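PDB 6FAK: afamin from Homo sapiens, which carries hydrophobic molecules in body fluids, binding vitamin E and keeping lipidated Wnt proteins soluble and active. Local coordinates for residues E43-D48 with N71-K76; Q320-D323 with F329-K332; A553-K558 with V567-E572. All coordinates share one frame; numbering follows the deposited sequence.

Contact 1. Residues E43-D48 with N71-K76; sequences EKLVKD and NVLQEK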
ATOM      1  N   GLU A  43     -14.100 -21.719  11.229  1.00 42.18           N
ATOM      2  CA  GLU A  43     -14.976 -22.012  12.364  1.00 45.44           C
ATOM      3  C   GLU A  43     -14.323 -22.926  13.402  1.00 45.78           C
ATOM      4  O   GLU A  43     -14.430 -22.681  14.609  1.00 46.11           O
ATOM      5  CB  GLU A  43     -16.301 -22.630  11.861  1.00 53.01           C
ATOM      6  CG  GLU A  43     -17.200 -21.693  11.028  1.00 56.31           C
ATOM      7  CD  GLU A  43     -18.421 -22.397  10.415  1.00 67.61           C
ATOM      8  OE1 GLU A  43     -18.294 -23.537   9.884  1.00 72.66           O
ATOM      9  OE2 GLU A  43     -19.520 -21.804  10.440  1.00 65.01           O
ATOM     10  N   LYS A  44     -13.592 -23.938  12.937  1.00 46.07           N
ATOM     11  CA  LYS A  44     -12.886 -24.829  13.831  1.00 45.49           C
ATOM     12  C   LYS A  44     -11.769 -24.129  14.601  1.00 45.57           C
ATOM     13  O   LYS A  44     -11.607 -24.380  15.799  1.00 46.87           O
ATOM     14  CB  LYS A  44     -12.324 -26.011  13.058  1.00 51.37           C
ATOM     15  CG  LYS A  44     -13.395 -26.888  12.413  1.00 56.92           C
ATOM     16  CD  LYS A  44     -12.859 -28.268  12.027  1.00 62.81           C
ATOM     17  CE  LYS A  44     -12.031 -28.226  10.755  1.00 70.53           C
ATOM     18  NZ  LYS A  44     -12.882 -28.178   9.530  1.00 73.95           N
ATOM     19  N   LEU A  45     -10.997 -23.246  13.941  1.00 39.58           N
ATOM     20  CA  LEU A  45     -10.008 -22.432  14.684  1.00 36.47           C
ATOM     21  C   LEU A  45     -10.690 -21.473  15.684  1.00 36.50           C
ATOM     22  O   LEU A  45     -10.192 -21.282  16.809  1.00 35.46           O
ATOM     23  CB  LEU A  45      -9.064 -21.665  13.771  1.00 34.14           C
ATOM     24  CG  LEU A  45      -7.898 -20.885  14.443  1.00 34.02           C
ATOM     25  CD1 LEU A  45      -6.941 -21.771  15.225  1.00 35.13           C
ATOM     26  CD2 LEU A  45      -7.101 -20.119  13.401  1.00 33.67           C
ATOM     27  N   VAL A  46     -11.792 -20.851  15.272  1.00 36.95           N
ATOM     28  CA  VAL A  46     -12.535 -19.956  16.185  1.00 40.80           C
ATOM     29  C   VAL A  46     -12.794 -20.673  17.525  1.00 42.32           C
ATOM     30  O   VAL A  46     -12.444 -20.141  18.589  1.00 43.28           O
ATOM     31  CB  VAL A  46     -13.815 -19.393  15.534  1.00 42.18           C
ATOM     32  CG1 VAL A  46     -14.688 -18.668  16.549  1.00 42.89           C
ATOM     33  CG2 VAL A  46     -13.438 -18.399  14.432  1.00 44.28           C
ATOM     34  N   LYS A  47     -13.317 -21.900  17.459  1.00 46.46           N
ATOM     35  CA  LYS A  47     -13.644 -22.676  18.680  1.00 49.64           C
ATOM     36  C   LYS A  47     -12.389 -22.891  19.535  1.00 48.82           C
ATOM     37  O   LYS A  47     -12.423 -22.661  20.742  1.00 48.07           O
ATOM     38  CB  LYS A  47     -14.295 -24.027  18.358  1.00 56.38           C
ATOM     39  CG  LYS A  47     -15.575 -24.010  17.524  1.00 61.33           C
ATOM     40  CD  LYS A  47     -16.732 -23.251  18.165  1.00 71.58           C
ATOM     41  CE  LYS A  47     -16.857 -21.798  17.694  1.00 74.43           C
ATOM     42  NZ  LYS A  47     -16.974 -21.639  16.212  1.00 70.22           N
ATOM     43  N   ASP A  48     -11.272 -23.257  18.900  1.00 48.47           N
ATOM     44  CA  ASP A  48      -9.986 -23.398  19.615  1.00 50.42           C
ATOM     45  C   ASP A  48      -9.492 -22.146  20.330  1.00 49.87           C
ATOM     46  O   ASP A  48      -8.974 -22.246  21.443  1.00 51.91           O
ATOM     47  CB  ASP A  48      -8.875 -23.874  18.681  1.00 54.18           C
ATOM     48  CG  ASP A  48      -9.081 -25.291  18.192  1.00 59.90           C
ATOM     49  OD1 ASP A  48     -10.009 -25.969  18.678  1.00 61.81           O
ATOM     50  OD2 ASP A  48      -8.281 -25.733  17.332  1.00 63.83           O
ATOM     51  N   ASN A  71       2.390 -17.311  18.290  1.00 35.74           N
ATOM     52  CA  ASN A  71       2.834 -18.668  18.616  1.00 37.75           C
ATOM     53  C   ASN A  71       1.664 -19.547  19.046  1.00 36.05           C
ATOM     54  O   ASN A  71       1.611 -20.720  18.652  1.00 35.54           O
ATOM     55  CB  ASN A  71       4.008 -18.691  19.628  1.00 39.57           C
ATOM     56  CG  ASN A  71       5.354 -18.308  18.985  1.00 40.98           C
ATOM     57  OD1 ASN A  71       5.537 -18.443  17.759  1.00 36.91           O
ATOM     58  ND2 ASN A  71       6.315 -17.837  19.815  1.00 39.82           N
ATOM     59  N   VAL A  72       0.689 -18.971  19.740  1.00 35.26           N
ATOM     60  CA  VAL A  72      -0.529 -19.713  20.118  1.00 36.04           C
ATOM     61  C   VAL A  72      -1.392 -20.046  18.906  1.00 35.20           C
ATOM     62  O   VAL A  72      -1.741 -21.193  18.701  1.00 34.78           O
ATOM     63  CB  VAL A  72      -1.388 -18.957  21.178  1.00 38.76           C
ATOM     64  CG1 VAL A  72      -2.664 -19.736  21.492  1.00 41.02           C
ATOM     65  CG2 VAL A  72      -0.575 -18.756  22.479  1.00 39.85           C
ATOM     66  N   LEU A  73      -1.714 -19.030  18.103  1.00 33.66           N
ATOM     67  CA  LEU A  73      -2.535 -19.191  16.886  1.00 33.54           C
ATOM     68  C   LEU A  73      -1.941 -20.180  15.918  1.00 31.52           C
ATOM     69  O   LEU A  73      -2.647 -21.046  15.390  1.00 32.08           O
ATOM     70  CB  LEU A  73      -2.647 -17.854  16.178  1.00 35.59           C
ATOM     71  CG  LEU A  73      -3.501 -17.855  14.891  1.00 38.25           C
ATOM     72  CD1 LEU A  73      -4.920 -17.420  15.267  1.00 40.13           C
ATOM     73  CD2 LEU A  73      -2.841 -16.952  13.856  1.00 37.68           C
ATOM     74  N   GLN A  74      -0.636 -20.063  15.678  1.00 31.01           N
ATOM     75  CA  GLN A  74       0.054 -20.918  14.713  1.00 29.96           C
ATOM     76  C   GLN A  74       0.146 -22.359  15.222  1.00 31.35           C
ATOM     77  O   GLN A  74       0.039 -23.310  14.438  1.00 30.55           O
ATOM     78  CB  GLN A  74       1.425 -20.327  14.332  1.00 29.63           C
ATOM     79  CG  GLN A  74       1.235 -19.063  13.476  1.00 29.14           C
ATOM     80  CD  GLN A  74       2.488 -18.260  13.180  1.00 28.66           C
ATOM     81  OE1 GLN A  74       3.619 -18.678  13.514  1.00 28.88           O
ATOM     82  NE2 GLN A  74       2.301 -17.135  12.432  1.00 27.33           N
ATOM     83  N   GLU A  75       0.306 -22.530  16.542  1.00 32.32           N
ATOM     84  CA  GLU A  75       0.222 -23.868  17.126  1.00 34.46           C
ATOM     85  C   GLU A  75      -1.132 -24.510  16.845  1.00 34.29           C
ATOM     86  O   GLU A  75      -1.196 -25.668  16.405  1.00 33.77           O
ATOM     87  CB  GLU A  75       0.484 -23.803  18.635  1.00 36.73           C
ATOM     88  CG  GLU A  75       0.329 -25.134  19.330  1.00 40.19           C
ATOM     89  CD  GLU A  75       1.484 -26.099  19.060  1.00 44.49           C
ATOM     90  OE1 GLU A  75       2.530 -25.682  18.464  1.00 43.23           O
ATOM     91  OE2 GLU A  75       1.348 -27.282  19.488  1.00 46.44           O
ATOM     92  N   LYS A  76      -2.223 -23.753  17.062  1.00 34.42           N
ATOM     93  CA  LYS A  76      -3.566 -24.295  16.840  1.00 34.98           C
ATOM     94  C   LYS A  76      -3.866 -24.600  15.384  1.00 33.36           C
ATOM     95  O   LYS A  76      -4.571 -25.544  15.079  1.00 33.99           O
ATOM     96  CB  LYS A  76      -4.639 -23.338  17.355  1.00 37.33           C
ATOM     97  CG  LYS A  76      -4.611 -23.050  18.857  1.00 41.89           C
ATOM     98  CD  LYS A  76      -4.539 -24.319  19.697  1.00 49.10           C
ATOM     99  CE  LYS A  76      -4.667 -24.057  21.203  1.00 54.70           C
ATOM    100  NZ  LYS A  76      -4.705 -25.364  21.934  1.00 56.66           N
TER
HETATM  101  O   HOH W   1      -6.116 -26.915  16.649  1.00 42.54           O
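L45 meets K76 and L73 where two helices of the first albumin domain, 39-58 and 69-78, lean together. Their local axes come no nearer than 10.6 Å and run at 130° to each other, so the contact is a short patch of side chains near L45 and not a continuous seam. The tight part belongs to L45. Its CG swings anti to the backbone N (chi1 -174°), bringing both methyls nearer the other helix; the side chain crosses L73 and K76 at about a right angle. CD1 touches the CB of K76 at 3.5 Å, the methylene closest to that lysine's backbone. CD2 goes to a different neighbour and meets CD1 of L73 at 3.9 Å. Both leucines are buried, and helix 22-33 closes over them: T26 and F30 touch L45, while A29 touches L73.

One turn further along, at D48, the packing slackens and water takes over. The carboxylate does not reach the other helix directly, its OD2 standing 4.3 Å from the carbonyl O of K76. A water fills the step, donating to D48 OD2 at 2.6 Å and to K76 O at 2.6 Å. The ammonium of K76 takes no part in this bridge: the chain bends at its second torsion (chi2 -50°) and leaves NZ 5.8 Å from D48 OD2, hydrogen-bonded instead to a hexaethylene glycol, probably from the crystallisation liquor. Close to M49 on the opposing helix, K76 thus offers its CB to the leucine, its carbonyl to the water and its ammonium elsewhere. The chemistry implies a join made by aliphatic packing on its inner side and by a single shared water at its rim, with the D48 and K76 charges likely to add only a mild attraction.

Contact 2. Residues Q320-D323 with F329-K332; sequences QERD and FFAK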
ATOM      1  N   GLN A 320      31.259  17.488  15.111  1.00 28.47           N
ATOM      2  CA  GLN A 320      31.376  16.907  16.475  1.00 29.49           C
ATOM      3  C   GLN A 320      30.081  16.264  16.916  1.00 28.94           C
ATOM      4  O   GLN A 320      30.119  15.186  17.465  1.00 28.51           O
ATOM      5  CB  GLN A 320      31.778  17.938  17.546  1.00 31.31           C
ATOM      6  CG  GLN A 320      33.019  18.695  17.191  1.00 33.69           C
ATOM      7  CD  GLN A 320      32.737  20.031  16.546  1.00 34.87           C
ATOM      8  OE1 GLN A 320      32.306  20.105  15.388  1.00 34.65           O
ATOM      9  NE2 GLN A 320      33.020  21.112  17.286  1.00 34.60           N
ATOM     10  N   GLU A 321      28.953  16.938  16.699  1.00 29.52           N
ATOM     11  CA  GLU A 321      27.652  16.382  17.094  1.00 31.66           C
ATOM     12  C   GLU A 321      27.339  15.132  16.292  1.00 29.95           C
ATOM     13  O   GLU A 321      26.928  14.080  16.828  1.00 29.61           O
ATOM     14  CB  GLU A 321      26.564  17.440  16.979  1.00 35.07           C
ATOM     15  CG  GLU A 321      26.608  18.441  18.129  1.00 43.04           C
ATOM     16  CD  GLU A 321      25.658  19.636  17.913  1.00 54.62           C
ATOM     17  OE1 GLU A 321      25.035  19.716  16.824  1.00 65.71           O
ATOM     18  OE2 GLU A 321      25.529  20.504  18.824  1.00 61.12           O
ATOM     19  N   ARG A 322      27.632  15.188  15.011  1.00 28.96           N
ATOM     20  CA  ARG A 322      27.450  13.995  14.169  1.00 29.30           C
ATOM     21  C   ARG A 322      28.312  12.836  14.705  1.00 29.99           C
ATOM     22  O   ARG A 322      27.832  11.704  14.865  1.00 30.22           O
ATOM     23  CB  ARG A 322      27.822  14.279  12.722  1.00 28.90           C
ATOM     24  CG  ARG A 322      27.565  13.082  11.861  1.00 29.65           C
ATOM     25  CD  ARG A 322      28.363  13.062  10.627  1.00 30.26           C
ATOM     26  NE  ARG A 322      29.781  12.912  10.884  1.00 29.89           N
ATOM     27  CZ  ARG A 322      30.662  12.778   9.907  1.00 30.24           C
ATOM     28  NH1 ARG A 322      30.262  12.777   8.647  1.00 30.69           N
ATOM     29  NH2 ARG A 322      31.955  12.691  10.182  1.00 29.92           N
ATOM     30  N   ASP A 323      29.570  13.113  14.963  1.00 29.89           N
ATOM     31  CA  ASP A 323      30.502  12.013  15.341  1.00 31.56           C
ATOM     32  C   ASP A 323      30.130  11.388  16.716  1.00 29.86           C
ATOM     33  O   ASP A 323      30.297  10.219  16.888  1.00 31.81           O
ATOM     34  CB  ASP A 323      31.963  12.486  15.370  1.00 32.86           C
ATOM     35  CG  ASP A 323      32.565  12.685  13.987  1.00 36.34           C
ATOM     36  OD1 ASP A 323      31.913  12.360  12.965  1.00 40.07           O
ATOM     37  OD2 ASP A 323      33.707  13.231  13.932  1.00 36.34           O
ATOM     38  N   PHE A 329      21.925  12.246  15.796  1.00 24.73           N
ATOM     39  CA  PHE A 329      22.165  13.514  15.127  1.00 24.87           C
ATOM     40  C   PHE A 329      21.271  13.624  13.843  1.00 24.38           C
ATOM     41  O   PHE A 329      20.638  14.636  13.594  1.00 24.02           O
ATOM     42  CB  PHE A 329      23.651  13.588  14.723  1.00 25.36           C
ATOM     43  CG  PHE A 329      23.978  14.747  13.835  1.00 25.76           C
ATOM     44  CD1 PHE A 329      24.161  15.997  14.374  1.00 26.47           C
ATOM     45  CD2 PHE A 329      24.091  14.583  12.485  1.00 26.04           C
ATOM     46  CE1 PHE A 329      24.401  17.094  13.560  1.00 26.64           C
ATOM     47  CE2 PHE A 329      24.335  15.677  11.654  1.00 26.38           C
ATOM     48  CZ  PHE A 329      24.485  16.921  12.209  1.00 26.46           C
ATOM     49  N   PHE A 330      21.306  12.584  13.002  1.00 24.21           N
ATOM     50  CA  PHE A 330      20.415  12.551  11.805  1.00 24.14           C
ATOM     51  C   PHE A 330      18.902  12.452  12.110  1.00 24.23           C
ATOM     52  O   PHE A 330      18.074  12.997  11.357  1.00 24.02           O
ATOM     53  CB  PHE A 330      20.894  11.506  10.764  1.00 24.13           C
ATOM     54  CG  PHE A 330      22.225  11.857  10.133  1.00 24.21           C
ATOM     55  CD1 PHE A 330      22.360  12.994   9.366  1.00 24.36           C
ATOM     56  CD2 PHE A 330      23.350  11.049  10.321  1.00 24.44           C
ATOM     57  CE1 PHE A 330      23.603  13.344   8.826  1.00 24.42           C
ATOM     58  CE2 PHE A 330      24.569  11.374   9.790  1.00 24.41           C
ATOM     59  CZ  PHE A 330      24.709  12.541   9.053  1.00 24.46           C
ATOM     60  N   ALA A 331      18.543  11.748  13.168  1.00 24.40           N
ATOM     61  CA  ALA A 331      17.147  11.792  13.655  1.00 24.84           C
ATOM     62  C   ALA A 331      16.692  13.206  14.019  1.00 25.36           C
ATOM     63  O   ALA A 331      15.588  13.624  13.657  1.00 24.93           O
ATOM     64  CB  ALA A 331      16.947  10.846  14.851  1.00 24.95           C
ATOM     65  N   LYS A 332      17.552  13.946  14.742  1.00 26.24           N
ATOM     66  CA  LYS A 332      17.259  15.321  15.076  1.00 27.29           C
ATOM     67  C   LYS A 332      17.169  16.226  13.829  1.00 26.22           C
ATOM     68  O   LYS A 332      16.295  17.099  13.744  1.00 26.06           O
ATOM     69  CB  LYS A 332      18.280  15.901  16.048  1.00 30.08           C
ATOM     70  CG  LYS A 332      17.729  17.141  16.738  1.00 34.45           C
ATOM     71  CD  LYS A 332      18.563  17.588  17.909  1.00 43.11           C
ATOM     72  CE  LYS A 332      17.761  18.534  18.838  1.00 50.63           C
ATOM     73  NZ  LYS A 332      16.773  19.433  18.169  1.00 50.29           N
TER
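The R322 backbone lies over one face of the F329 ring, where helix 318-324 turns sharply into helix 326-339 in the all-helical second albumin domain. The ring stands up against the preceding helix because F329 CG is anti to its own backbone N (chi1 171°). R322 CA sits over the face toward its rim, 3.6 Å from F329 CG, and R322 CB adds a CH-pi contact over the same ring, 3.9 Å from the F329 centroid. E321 comes in beside it, its CB 3.8 Å from F329 CD1.

The remainder of R322 follows another course. Its first two torsions are extended, carrying CG and CD past F329 and alongside F330, with R322 CD 4.0 Å from F330 CZ. A bend at chi3 (66°) then turns the guanidinium away from both phenylalanines, its plane 86° from that of the F329 ring. The two rings meet each other as well, F329 CD2 lying above the centre of one F330 face. With an alanine at F329 the ring face under R322 CA and CB would be gone, which is likely to open a gap there and leave E321 CB without its aromatic partner.

Helix 346-363 continues this packing through L360, which touches R322 and F329, and through Y356 on F329. Helix 216-225 meets F330 with F216. The arginine head is steadied within its own helix: NE and NH2 of R322 converge side-on, nearly in the guanidinium plane, upon a single oxygen, with R322 NH2 2.8 Å from D323 OD1, on its syn lone pair.

Contact 3. Residues A553-K558 with V567-E572; sequences ANVVDK and VCFNEE
The F569 ring takes V556 at its edge, near the ring plane, with V556 CG2 3.6 Å from F569 CE2. V555 reaches the ring obliquely, its CG1 4.0 Å from F569 CD2, and the side-chain oxygen OD1 of N570 lies in plane at the edge. F569 CG is anti to the backbone N (chi1 -173°), a turn that brings the ring end nearer the opposing helix, where it lies alongside V556.

V555 also packs on the last residue of helix 565-572. Its CG2 rests 3.3 Å from E572 O and its CG1 4.0 Å from E572 CB, while the carboxylate bends away at chi2. On the far flank K558 NZ is hydrogen-bonded to N554 OD1 at 2.9 Å, a bond made within its own helix.

The disulfide between C568 and C559 ties the pair covalently, one of the many cystines that staple neighbouring helices in the albumin family. Helices 542-560 and 565-572 thus form a tight hairpin in the third albumin domain, their local axes 9.3 Å apart at an angle of 148°, with helix 565-572 folding back along the end of helix 542-560, the helix that follows 521-536 in the chain.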
ATOM      1  N   ALA A 553      -8.749   2.284 -30.940  1.00 39.48           N
ATOM      2  CA  ALA A 553      -9.737   3.041 -30.145  1.00 40.84           C
ATOM      3  C   ALA A 553     -10.774   3.741 -31.020  1.00 43.02           C
ATOM      4  O   ALA A 553     -11.979   3.705 -30.722  1.00 40.27           O
ATOM      5  CB  ALA A 553      -9.070   4.071 -29.249  1.00 37.98           C
ATOM      6  N   ASN A 554     -10.291   4.410 -32.062  1.00 40.43           N
ATOM      7  CA  ASN A 554     -11.174   5.030 -33.023  1.00 39.48           C
ATOM      8  C   ASN A 554     -12.106   3.988 -33.671  1.00 38.32           C
ATOM      9  O   ASN A 554     -13.287   4.202 -33.741  1.00 40.57           O
ATOM     10  CB  ASN A 554     -10.351   5.792 -34.062  1.00 40.48           C
ATOM     11  CG  ASN A 554     -11.221   6.590 -35.007  1.00 42.45           C
ATOM     12  OD1 ASN A 554     -12.057   7.354 -34.581  1.00 46.18           O
ATOM     13  ND2 ASN A 554     -10.999   6.440 -36.270  1.00 40.30           N
ATOM     14  N   VAL A 555     -11.583   2.839 -34.076  1.00 37.77           N
ATOM     15  CA  VAL A 555     -12.395   1.774 -34.689  1.00 39.91           C
ATOM     16  C   VAL A 555     -13.493   1.259 -33.724  1.00 46.94           C
ATOM     17  O   VAL A 555     -14.657   1.144 -34.113  1.00 49.11           O
ATOM     18  CB  VAL A 555     -11.518   0.651 -35.232  1.00 36.90           C
ATOM     19  CG1 VAL A 555     -12.325  -0.569 -35.590  1.00 38.20           C
ATOM     20  CG2 VAL A 555     -10.728   1.140 -36.466  1.00 37.64           C
ATOM     21  N   VAL A 556     -13.116   0.988 -32.479  1.00 45.07           N
ATOM     22  CA  VAL A 556     -14.067   0.637 -31.401  1.00 50.84           C
ATOM     23  C   VAL A 556     -15.197   1.644 -31.229  1.00 48.67           C
ATOM     24  O   VAL A 556     -16.355   1.271 -31.133  1.00 49.18           O
ATOM     25  CB  VAL A 556     -13.331   0.498 -30.039  1.00 53.77           C
ATOM     26  CG1 VAL A 556     -14.298   0.577 -28.859  1.00 55.46           C
ATOM     27  CG2 VAL A 556     -12.540  -0.809 -30.014  1.00 56.80           C
ATOM     28  N   ASP A 557     -14.850   2.913 -31.175  1.00 48.74           N
ATOM     29  CA  ASP A 557     -15.838   3.963 -31.017  1.00 51.16           C
ATOM     30  C   ASP A 557     -16.869   3.988 -32.155  1.00 55.53           C
ATOM     31  O   ASP A 557     -18.063   4.238 -31.917  1.00 57.40           O
ATOM     32  CB  ASP A 557     -15.136   5.329 -30.948  1.00 57.78           C
ATOM     33  CG  ASP A 557     -16.114   6.481 -30.759  1.00 66.11           C
ATOM     34  OD1 ASP A 557     -17.007   6.339 -29.909  1.00 81.31           O
ATOM     35  OD2 ASP A 557     -16.002   7.515 -31.458  1.00 71.53           O
ATOM     36  N   LYS A 558     -16.402   3.768 -33.385  1.00 52.88           N
ATOM     37  CA  LYS A 558     -17.272   3.802 -34.563  1.00 53.86           C
ATOM     38  C   LYS A 558     -18.159   2.585 -34.557  1.00 56.61           C
ATOM     39  O   LYS A 558     -19.366   2.698 -34.710  1.00 63.70           O
ATOM     40  CB  LYS A 558     -16.471   3.811 -35.878  1.00 48.72           C
ATOM     41  CG  LYS A 558     -15.560   5.002 -36.090  1.00 49.99           C
ATOM     42  CD  LYS A 558     -16.287   6.326 -36.035  1.00 56.37           C
ATOM     43  CE  LYS A 558     -15.543   7.417 -36.812  1.00 63.86           C
ATOM     44  NZ  LYS A 558     -14.453   8.050 -36.011  1.00 64.41           N
ATOM     45  N   VAL A 567     -18.609  -7.644 -36.348  1.00 79.63           N
ATOM     46  CA  VAL A 567     -18.263  -7.711 -37.770  1.00 81.20           C
ATOM     47  C   VAL A 567     -17.613  -6.410 -38.238  1.00 74.23           C
ATOM     48  O   VAL A 567     -16.712  -6.452 -39.071  1.00 79.26           O
ATOM     49  CB  VAL A 567     -19.478  -8.053 -38.663  1.00 94.25           C
ATOM     50  CG1 VAL A 567     -20.429  -6.871 -38.788  1.00 95.30           C
ATOM     51  CG2 VAL A 567     -19.025  -8.523 -40.045  1.00 98.54           C
ATOM     52  N   CYS A 568     -18.061  -5.273 -37.690  1.00 65.95           N
ATOM     53  CA  CYS A 568     -17.512  -3.962 -38.043  1.00 62.75           C
ATOM     54  C   CYS A 568     -16.061  -3.912 -37.614  1.00 66.78           C
ATOM     55  O   CYS A 568     -15.198  -3.507 -38.397  1.00 60.90           O
ATOM     56  CB  CYS A 568     -18.321  -2.818 -37.399  1.00 62.17           C
ATOM     57  SG  CYS A 568     -17.633  -1.137 -37.589  1.00 66.05           S
ATOM     58  N   PHE A 569     -15.802  -4.339 -36.365  1.00 67.14           N
ATOM     59  CA  PHE A 569     -14.454  -4.326 -35.805  1.00 65.71           C
ATOM     60  C   PHE A 569     -13.449  -5.136 -36.614  1.00 66.55           C
ATOM     61  O   PHE A 569     -12.362  -4.645 -36.917  1.00 71.34           O
ATOM     62  CB  PHE A 569     -14.452  -4.862 -34.374  1.00 71.97           C
ATOM     63  CG  PHE A 569     -13.125  -4.709 -33.693  1.00 71.13           C
ATOM     64  CD1 PHE A 569     -12.159  -5.709 -33.787  1.00 71.53           C
ATOM     65  CD2 PHE A 569     -12.827  -3.551 -32.987  1.00 69.82           C
ATOM     66  CE1 PHE A 569     -10.929  -5.562 -33.165  1.00 72.15           C
ATOM     67  CE2 PHE A 569     -11.598  -3.403 -32.362  1.00 74.07           C
ATOM     68  CZ  PHE A 569     -10.648  -4.409 -32.456  1.00 71.19           C
ATOM     69  N   ASN A 570     -13.808  -6.372 -36.952  1.00 69.56           N
ATOM     70  CA  ASN A 570     -12.913  -7.249 -37.711  1.00 74.33           C
ATOM     71  C   ASN A 570     -12.640  -6.770 -39.139  1.00 80.08           C
ATOM     72  O   ASN A 570     -11.539  -6.985 -39.643  1.00 90.41           O
ATOM     73  CB  ASN A 570     -13.422  -8.698 -37.717  1.00 82.88           C
ATOM     74  CG  ASN A 570     -13.366  -9.352 -36.336  1.00 83.15           C
ATOM     75  OD1 ASN A 570     -12.572  -8.966 -35.470  1.00 83.60           O
ATOM     76  ND2 ASN A 570     -14.214 -10.349 -36.130  1.00 82.12           N
ATOM     77  N   GLU A 571     -13.596  -6.112 -39.790  1.00 75.13           N
ATOM     78  CA  GLU A 571     -13.286  -5.499 -41.102  1.00 80.38           C
ATOM     79  C   GLU A 571     -12.533  -4.158 -41.032  1.00 73.07           C
ATOM     80  O   GLU A 571     -11.722  -3.872 -41.910  1.00 76.12           O
ATOM     81  CB  GLU A 571     -14.501  -5.469 -42.064  1.00 94.60           C
ATOM     82  CG  GLU A 571     -15.757  -4.709 -41.630  1.00 95.13           C
ATOM     83  CD  GLU A 571     -17.066  -5.286 -42.205  1.00 92.90           C
ATOM     84  OE1 GLU A 571     -17.105  -6.437 -42.695  1.00 98.61           O
ATOM     85  OE2 GLU A 571     -18.091  -4.581 -42.154  1.00 88.34           O
ATOM     86  N   GLU A 572     -12.732  -3.379 -39.967  1.00 63.69           N
ATOM     87  CA  GLU A 572     -12.130  -2.034 -39.875  1.00 62.82           C
ATOM     88  C   GLU A 572     -10.910  -1.895 -38.959  1.00 60.88           C
ATOM     89  O   GLU A 572     -10.211  -0.890 -39.058  1.00 56.11           O
ATOM     90  CB  GLU A 572     -13.189  -1.016 -39.420  1.00 61.39           C
ATOM     91  CG  GLU A 572     -14.421  -0.933 -40.311  1.00 66.41           C
ATOM     92  CD  GLU A 572     -14.113  -0.555 -41.752  1.00 67.38           C
ATOM     93  OE1 GLU A 572     -13.026  -0.024 -42.028  1.00 65.16           O
ATOM     94  OE2 GLU A 572     -14.969  -0.805 -42.612  1.00 70.23           O
TER

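From the N terminus, contact 1 comes first: with 22 residues between its segments, over half of them helical, it joins helices 39-58 and 69-78 in the first albumin domain. Contact 2 follows in the second domain, with just five residues between its segments, joining helices 318-324 and 326-339. Contact 3 comes last, in the third, between helices 542-560 and 565-572; eight residues separate its segments, four of them helical. The three stand in series, none nested in or crossing another. Each ties helices inside its own domain and none bridges two domains: centres are about 47 Å apart for contacts 1 and 2, and about 65 Å for contacts 2 and 3, which lie on opposite sides of the chain's centre.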